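Local coordinates for protein prepilin (PDB 3FHV) that serves as the type IVb pilin subunit PilS of Salmonella typhi and probably mediates adhesion to host cells through CFTR, at residues S105-I119 and A127-T139. Numbering follows the deposited sequence.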
ATOM      1  N   SER A 105      -8.670 -15.525   8.065  1.00  6.93           N
ATOM      2  CA  SER A 105     -10.031 -15.652   7.569  1.00  8.33           C
ATOM      3  C   SER A 105     -10.990 -14.782   8.380  1.00  9.01           C
ATOM      4  O   SER A 105     -11.828 -14.085   7.807  1.00  8.33           O
ATOM      5  CB  SER A 105     -10.488 -17.123   7.582  1.00  9.01           C
ATOM      6  OG  SER A 105     -10.533 -17.640   8.897  1.00  8.74           O
ATOM      7  N   THR A 106     -10.866 -14.799   9.706  1.00  9.01           N
ATOM      8  CA  THR A 106     -11.758 -13.979  10.517  1.00  8.72           C
ATOM      9  C   THR A 106     -11.448 -12.502  10.325  1.00  7.68           C
ATOM     10  O   THR A 106     -12.353 -11.668  10.292  1.00  7.27           O
ATOM     11  CB  THR A 106     -11.682 -14.342  12.017  1.00  9.89           C
ATOM     12  OG1 THR A 106     -10.337 -14.203  12.495  1.00 11.14           O
ATOM     13  CG2 THR A 106     -12.149 -15.778  12.225  1.00  7.55           C
ATOM     14  N   GLY A 107     -10.169 -12.180  10.180  1.00  7.02           N
ATOM     15  CA  GLY A 107      -9.784 -10.793   9.972  1.00  7.86           C
ATOM     16  C   GLY A 107     -10.362 -10.214   8.688  1.00  7.04           C
ATOM     17  O   GLY A 107     -10.844  -9.075   8.673  1.00  5.82           O
ATOM     18  N   MET A 108     -10.320 -10.994   7.611  1.00  7.47           N
ATOM     19  CA  MET A 108     -10.846 -10.543   6.322  1.00  9.18           C
ATOM     20  C   MET A 108     -12.367 -10.401   6.411  1.00  8.87           C
ATOM     21  O   MET A 108     -12.957  -9.544   5.750  1.00  8.88           O
ATOM     22  CB  MET A 108     -10.471 -11.529   5.204  1.00  9.04           C
ATOM     23  CG  MET A 108      -8.964 -11.624   4.898  1.00  9.64           C
ATOM     24  SD  MET A 108      -8.177 -10.083   4.322  1.00 11.25           S
ATOM     25  CE  MET A 108      -8.867  -9.964   2.681  1.00  8.64           C
ATOM     26  N   SER A 109     -12.998 -11.244   7.223  1.00  9.43           N
ATOM     27  CA  SER A 109     -14.446 -11.172   7.407  1.00  9.21           C
ATOM     28  C   SER A 109     -14.804  -9.852   8.096  1.00 10.75           C
ATOM     29  O   SER A 109     -15.688  -9.124   7.645  1.00 10.33           O
ATOM     30  CB  SER A 109     -14.944 -12.330   8.275  1.00  9.67           C
ATOM     31  OG  SER A 109     -16.337 -12.200   8.533  1.00  7.49           O
ATOM     32  N   ARG A 110     -14.105  -9.552   9.187  1.00 10.81           N
ATOM     33  CA  ARG A 110     -14.348  -8.327   9.952  1.00 14.03           C
ATOM     34  C   ARG A 110     -14.006  -7.078   9.152  1.00 15.00           C
ATOM     35  O   ARG A 110     -14.704  -6.064   9.238  1.00 15.90           O
ATOM     36  CB  ARG A 110     -13.533  -8.335  11.247  1.00 16.99           C
ATOM     37  CG  ARG A 110     -13.863  -9.495  12.178  1.00 25.22           C
ATOM     38  CD  ARG A 110     -13.010  -9.462  13.446  1.00 34.51           C
ATOM     39  NE  ARG A 110     -13.132 -10.717  14.189  1.00 44.60           N
ATOM     40  CZ  ARG A 110     -12.464 -11.008  15.302  1.00 48.30           C
ATOM     41  NH1 ARG A 110     -11.610 -10.134  15.824  1.00 50.96           N
ATOM     42  NH2 ARG A 110     -12.658 -12.179  15.899  1.00 50.94           N
ATOM     43  N   SER A 111     -12.921  -7.147   8.391  1.00 15.06           N
ATOM     44  CA  SER A 111     -12.497  -6.031   7.558  1.00 16.26           C
ATOM     45  C   SER A 111     -13.673  -5.636   6.658  1.00 16.63           C
ATOM     46  O   SER A 111     -13.832  -4.470   6.287  1.00 15.43           O
ATOM     47  CB  SER A 111     -11.292  -6.447   6.714  1.00 17.34           C
ATOM     48  OG  SER A 111     -10.797  -5.356   5.959  1.00 23.40           O
ATOM     49  N   GLY A 112     -14.485  -6.631   6.304  1.00 16.99           N
ATOM     50  CA  GLY A 112     -15.668  -6.406   5.489  1.00 15.13           C
ATOM     51  C   GLY A 112     -15.542  -6.036   4.017  1.00 15.35           C
ATOM     52  O   GLY A 112     -16.551  -5.728   3.386  1.00 14.90           O
ATOM     53  N   GLY A 113     -14.339  -6.081   3.456  1.00 15.18           N
ATOM     54  CA  GLY A 113     -14.182  -5.704   2.058  1.00 15.05           C
ATOM     55  C   GLY A 113     -14.383  -6.753   0.973  1.00 14.06           C
ATOM     56  O   GLY A 113     -14.463  -6.410  -0.211  1.00 12.78           O
ATOM     57  N   THR A 114     -14.461  -8.027   1.342  1.00 11.30           N
ATOM     58  CA  THR A 114     -14.635  -9.068   0.335  1.00  9.25           C
ATOM     59  C   THR A 114     -16.097  -9.294  -0.008  1.00 10.44           C
ATOM     60  O   THR A 114     -17.001  -8.769   0.653  1.00 10.02           O
ATOM     61  CB  THR A 114     -14.082 -10.437   0.809  1.00 10.54           C
ATOM     62  OG1 THR A 114     -15.032 -11.054   1.688  1.00  9.38           O
ATOM     63  CG2 THR A 114     -12.766 -10.259   1.554  1.00  7.40           C
ATOM     64  N   SER A 115     -16.315 -10.084  -1.051  1.00 10.97           N
ATOM     65  CA  SER A 115     -17.653 -10.461  -1.470  1.00 11.01           C
ATOM     66  C   SER A 115     -17.731 -11.963  -1.250  1.00  9.42           C
ATOM     67  O   SER A 115     -18.519 -12.659  -1.873  1.00 11.04           O
ATOM     68  CB  SER A 115     -17.878 -10.128  -2.943  1.00 14.80           C
ATOM     69  OG  SER A 115     -18.034  -8.732  -3.105  1.00 16.90           O
ATOM     70  N   GLY A 116     -16.881 -12.460  -0.361  1.00  8.51           N
ATOM     71  CA  GLY A 116     -16.871 -13.881  -0.082  1.00  6.55           C
ATOM     72  C   GLY A 116     -15.499 -14.341   0.358  1.00  8.48           C
ATOM     73  O   GLY A 116     -14.481 -13.824  -0.104  1.00  7.66           O
ATOM     74  N   ILE A 117     -15.489 -15.311   1.264  1.00  5.84           N
ATOM     75  CA  ILE A 117     -14.263 -15.878   1.813  1.00  5.99           C
ATOM     76  C   ILE A 117     -14.388 -17.397   1.809  1.00  8.16           C
ATOM     77  O   ILE A 117     -15.388 -17.960   2.284  1.00  5.92           O
ATOM     78  CB  ILE A 117     -14.030 -15.400   3.266  1.00  6.27           C
ATOM     79  CG1 ILE A 117     -13.881 -13.877   3.288  1.00  7.58           C
ATOM     80  CG2 ILE A 117     -12.780 -16.067   3.842  1.00  7.70           C
ATOM     81  CD1 ILE A 117     -13.852 -13.256   4.690  1.00  7.62           C
ATOM     82  N   LYS A 118     -13.366 -18.060   1.280  1.00  7.82           N
ATOM     83  CA  LYS A 118     -13.371 -19.511   1.206  1.00  8.45           C
ATOM     84  C   LYS A 118     -12.227 -20.118   2.001  1.00  7.64           C
ATOM     85  O   LYS A 118     -11.085 -19.672   1.905  1.00  8.01           O
ATOM     86  CB  LYS A 118     -13.232 -19.975  -0.242  1.00  7.91           C
ATOM     87  CG  LYS A 118     -14.194 -19.346  -1.227  1.00 14.77           C
ATOM     88  CD  LYS A 118     -14.001 -19.971  -2.607  1.00 18.46           C
ATOM     89  CE  LYS A 118     -14.925 -19.353  -3.646  1.00 22.37           C
ATOM     90  NZ  LYS A 118     -14.731 -19.992  -4.974  1.00 24.50           N
ATOM     91  N   ILE A 119     -12.540 -21.137   2.787  1.00  6.86           N
ATOM     92  CA  ILE A 119     -11.519 -21.844   3.554  1.00  6.35           C
ATOM     93  C   ILE A 119     -11.609 -23.271   3.042  1.00  7.35           C
ATOM     94  O   ILE A 119     -12.593 -23.969   3.303  1.00  5.73           O
ATOM     95  CB  ILE A 119     -11.798 -21.819   5.066  1.00  6.16           C
ATOM     96  CG1 ILE A 119     -11.843 -20.373   5.567  1.00  8.86           C
ATOM     97  CG2 ILE A 119     -10.685 -22.582   5.814  1.00  7.14           C
ATOM     98  CD1 ILE A 119     -12.123 -20.250   7.055  1.00  9.62           C
ATOM     99  N   ALA A 127     -19.586 -13.660   3.080  1.00  7.11           N
ATOM    100  CA  ALA A 127     -18.383 -12.990   3.572  1.00  7.01           C
ATOM    101  C   ALA A 127     -18.314 -12.912   5.091  1.00  8.71           C
ATOM    102  O   ALA A 127     -17.654 -12.032   5.657  1.00  6.17           O
ATOM    103  CB  ALA A 127     -18.273 -11.584   2.966  1.00  8.85           C
ATOM    104  N   LYS A 128     -18.998 -13.828   5.762  1.00  8.28           N
ATOM    105  CA  LYS A 128     -18.954 -13.839   7.212  1.00  8.02           C
ATOM    106  C   LYS A 128     -18.268 -15.111   7.694  1.00  9.32           C
ATOM    107  O   LYS A 128     -18.729 -16.220   7.428  1.00  8.04           O
ATOM    108  CB  LYS A 128     -20.361 -13.746   7.811  1.00 11.69           C
ATOM    109  CG  LYS A 128     -20.352 -13.782   9.337  1.00 14.61           C
ATOM    110  CD  LYS A 128     -21.730 -13.606   9.944  1.00 18.56           C
ATOM    111  CE  LYS A 128     -21.655 -13.692  11.466  1.00 20.91           C
ATOM    112  NZ  LYS A 128     -22.983 -13.532  12.123  1.00 24.38           N
ATOM    113  N   VAL A 129     -17.145 -14.948   8.383  1.00  7.39           N
ATOM    114  CA  VAL A 129     -16.423 -16.090   8.919  1.00  7.33           C
ATOM    115  C   VAL A 129     -16.099 -15.767  10.372  1.00  8.75           C
ATOM    116  O   VAL A 129     -15.420 -14.783  10.658  1.00  7.64           O
ATOM    117  CB  VAL A 129     -15.105 -16.370   8.150  1.00  7.42           C
ATOM    118  CG1 VAL A 129     -14.345 -17.511   8.827  1.00  8.05           C
ATOM    119  CG2 VAL A 129     -15.401 -16.740   6.707  1.00  7.87           C
ATOM    120  N   THR A 130     -16.612 -16.592  11.282  1.00  8.54           N
ATOM    121  CA  THR A 130     -16.389 -16.413  12.716  1.00  9.68           C
ATOM    122  C   THR A 130     -15.210 -17.258  13.177  1.00  8.90           C
ATOM    123  O   THR A 130     -14.784 -18.174  12.482  1.00  9.02           O
ATOM    124  CB  THR A 130     -17.626 -16.850  13.537  1.00 10.51           C
ATOM    125  OG1 THR A 130     -17.964 -18.201  13.195  1.00  9.13           O
ATOM    126  CG2 THR A 130     -18.822 -15.937  13.256  1.00 11.57           C
ATOM    127  N   ALA A 131     -14.690 -16.946  14.358  1.00  9.13           N
ATOM    128  CA  ALA A 131     -13.570 -17.687  14.906  1.00 10.73           C
ATOM    129  C   ALA A 131     -14.000 -19.141  15.064  1.00 10.86           C
ATOM    130  O   ALA A 131     -13.215 -20.056  14.839  1.00 11.42           O
ATOM    131  CB  ALA A 131     -13.163 -17.096  16.261  1.00 10.97           C
ATOM    132  N   GLU A 132     -15.258 -19.350  15.440  1.00  9.82           N
ATOM    133  CA  GLU A 132     -15.766 -20.703  15.625  1.00 12.72           C
ATOM    134  C   GLU A 132     -15.780 -21.462  14.304  1.00 12.09           C
ATOM    135  O   GLU A 132     -15.430 -22.638  14.260  1.00 12.34           O
ATOM    136  CB  GLU A 132     -17.180 -20.684  16.216  1.00 14.17           C
ATOM    137  CG  GLU A 132     -17.271 -20.219  17.663  1.00 17.25           C
ATOM    138  CD  GLU A 132     -16.945 -18.753  17.835  1.00 19.29           C
ATOM    139  OE1 GLU A 132     -17.103 -17.992  16.856  1.00 17.92           O
ATOM    140  OE2 GLU A 132     -16.546 -18.355  18.952  1.00 21.16           O
ATOM    141  N   ILE A 133     -16.183 -20.799  13.226  1.00  9.73           N
ATOM    142  CA  ILE A 133     -16.217 -21.467  11.927  1.00 10.46           C
ATOM    143  C   ILE A 133     -14.801 -21.770  11.442  1.00 10.48           C
ATOM    144  O   ILE A 133     -14.495 -22.895  11.036  1.00  9.77           O
ATOM    145  CB  ILE A 133     -16.945 -20.598  10.862  1.00 10.14           C
ATOM    146  CG1 ILE A 133     -18.454 -20.597  11.129  1.00  9.37           C
ATOM    147  CG2 ILE A 133     -16.645 -21.121   9.459  1.00  8.83           C
ATOM    148  CD1 ILE A 133     -19.238 -19.625  10.238  1.00  5.95           C
ATOM    149  N   ALA A 134     -13.937 -20.760  11.489  1.00 11.71           N
ATOM    150  CA  ALA A 134     -12.560 -20.915  11.041  1.00 11.72           C
ATOM    151  C   ALA A 134     -11.820 -22.023  11.785  1.00 11.24           C
ATOM    152  O   ALA A 134     -11.174 -22.867  11.159  1.00  9.33           O
ATOM    153  CB  ALA A 134     -11.813 -19.595  11.181  1.00 10.50           C
ATOM    154  N   SER A 135     -11.916 -22.022  13.114  1.00 13.81           N
ATOM    155  CA  SER A 135     -11.242 -23.035  13.930  1.00 14.34           C
ATOM    156  C   SER A 135     -11.560 -24.443  13.443  1.00 13.55           C
ATOM    157  O   SER A 135     -10.707 -25.333  13.445  1.00 13.14           O
ATOM    158  CB  SER A 135     -11.670 -22.920  15.398  1.00 16.12           C
ATOM    159  OG  SER A 135     -11.287 -21.673  15.947  1.00 25.13           O
ATOM    160  N   SER A 136     -12.797 -24.643  13.021  1.00 11.76           N
ATOM    161  CA  SER A 136     -13.217 -25.953  12.564  1.00 12.23           C
ATOM    162  C   SER A 136     -12.791 -26.236  11.127  1.00 12.13           C
ATOM    163  O   SER A 136     -12.236 -27.300  10.837  1.00 11.09           O
ATOM    164  CB  SER A 136     -14.738 -26.076  12.719  1.00 11.91           C
ATOM    165  OG  SER A 136     -15.221 -27.324  12.247  1.00 15.13           O
ATOM    166  N   GLU A 137     -13.030 -25.285  10.228  1.00  9.81           N
ATOM    167  CA  GLU A 137     -12.684 -25.474   8.825  1.00  8.71           C
ATOM    168  C   GLU A 137     -11.195 -25.420   8.491  1.00  7.32           C
ATOM    169  O   GLU A 137     -10.764 -26.017   7.515  1.00  9.37           O
ATOM    170  CB  GLU A 137     -13.436 -24.468   7.959  1.00  7.22           C
ATOM    171  CG  GLU A 137     -14.942 -24.589   8.071  1.00  7.80           C
ATOM    172  CD  GLU A 137     -15.652 -23.597   7.188  1.00  7.90           C
ATOM    173  OE1 GLU A 137     -14.985 -22.634   6.753  1.00 10.21           O
ATOM    174  OE2 GLU A 137     -16.863 -23.764   6.940  1.00  7.00           O
ATOM    175  N   CYS A 138     -10.413 -24.692   9.282  1.00  8.32           N
ATOM    176  CA  CYS A 138      -8.975 -24.619   9.048  1.00  9.66           C
ATOM    177  C   CYS A 138      -8.394 -25.924   9.566  1.00 11.13           C
ATOM    178  O   CYS A 138      -8.624 -26.283  10.712  1.00 10.33           O
ATOM    179  CB  CYS A 138      -8.355 -23.455   9.815  1.00  8.79           C
ATOM    180  SG  CYS A 138      -8.829 -21.789   9.237  1.00 10.87           S
ATOM    181  N   THR A 139      -7.639 -26.621   8.727  1.00 11.16           N
ATOM    182  CA  THR A 139      -7.065 -27.910   9.106  1.00 13.62           C
ATOM    183  C   THR A 139      -5.676 -27.840   9.737  1.00 13.55           C
ATOM    184  O   THR A 139      -4.912 -26.903   9.504  1.00 12.19           O
ATOM    185  CB  THR A 139      -7.032 -28.860   7.887  1.00 12.99           C
ATOM    186  OG1 THR A 139      -6.458 -28.180   6.762  1.00 13.76           O
ATOM    187  CG2 THR A 139      -8.444 -29.305   7.530  1.00 15.72           C
TER
HETATM  188  O   HOH W   1     -17.532  -9.183   5.454  1.00 24.28           O
HETATM  189  O   HOH W   2     -15.142 -14.284  15.155  1.00 30.23           O
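Val129 packs between helix 105-111 and strand 116-119, and both of its methyls are used. CG1, placed opposite the backbone N (chi1 176°), meets CD1 of Ile119 at 3.9 Å and also touches Ser105 OG; CG2 lies against CB and CG2 of Ile117. The Val129 backbone is fixed too: its N-H points almost straight at Ser109 OG, N to OG 2.9 Å with an angle of 169° at the hydrogen, and this bond ties the connecting loop to the helix. The Ala127 methyl packs against Gly116 N and Thr114 OG1, the acceptor of an ST turn closed by that same N. At the start of helix 131-137, CG2 of Thr106 presses on the turn, 3.5 Å from Ala131 N, while Thr130 OG1 caps the helix by accepting from Ile133 N. One turn on, Ala134 CB sits 3.3 Å from Ser105 OG, a hydroxyl hydrogen-bonded to the Cys101 carbonyl. Ile119 crosses Glu137 at about a right angle, its CB and CD1 against OE1, and its CG2 lies 4.0 Å from Cys138 SG.

Toward solvent, contacts thin out and two waters take part. One lies 2.9 Å from both Ser109 O and Ala127 O and may link them; another accepts from Ala131 N and, weakly, from the exposed Arg110.

In this globular part of the pilin, crystallised without its probably membrane-spanning N-terminal segment, helices 105-111 and 131-137 run roughly antiparallel, their axes approaching to 9.8 Å. The Cys101-Cys138 disulfide joins helix 98-111 to the residue just after helix 131-137. Strand 116-119 lies in the antiparallel sheet between strands 148-154 and 122-124.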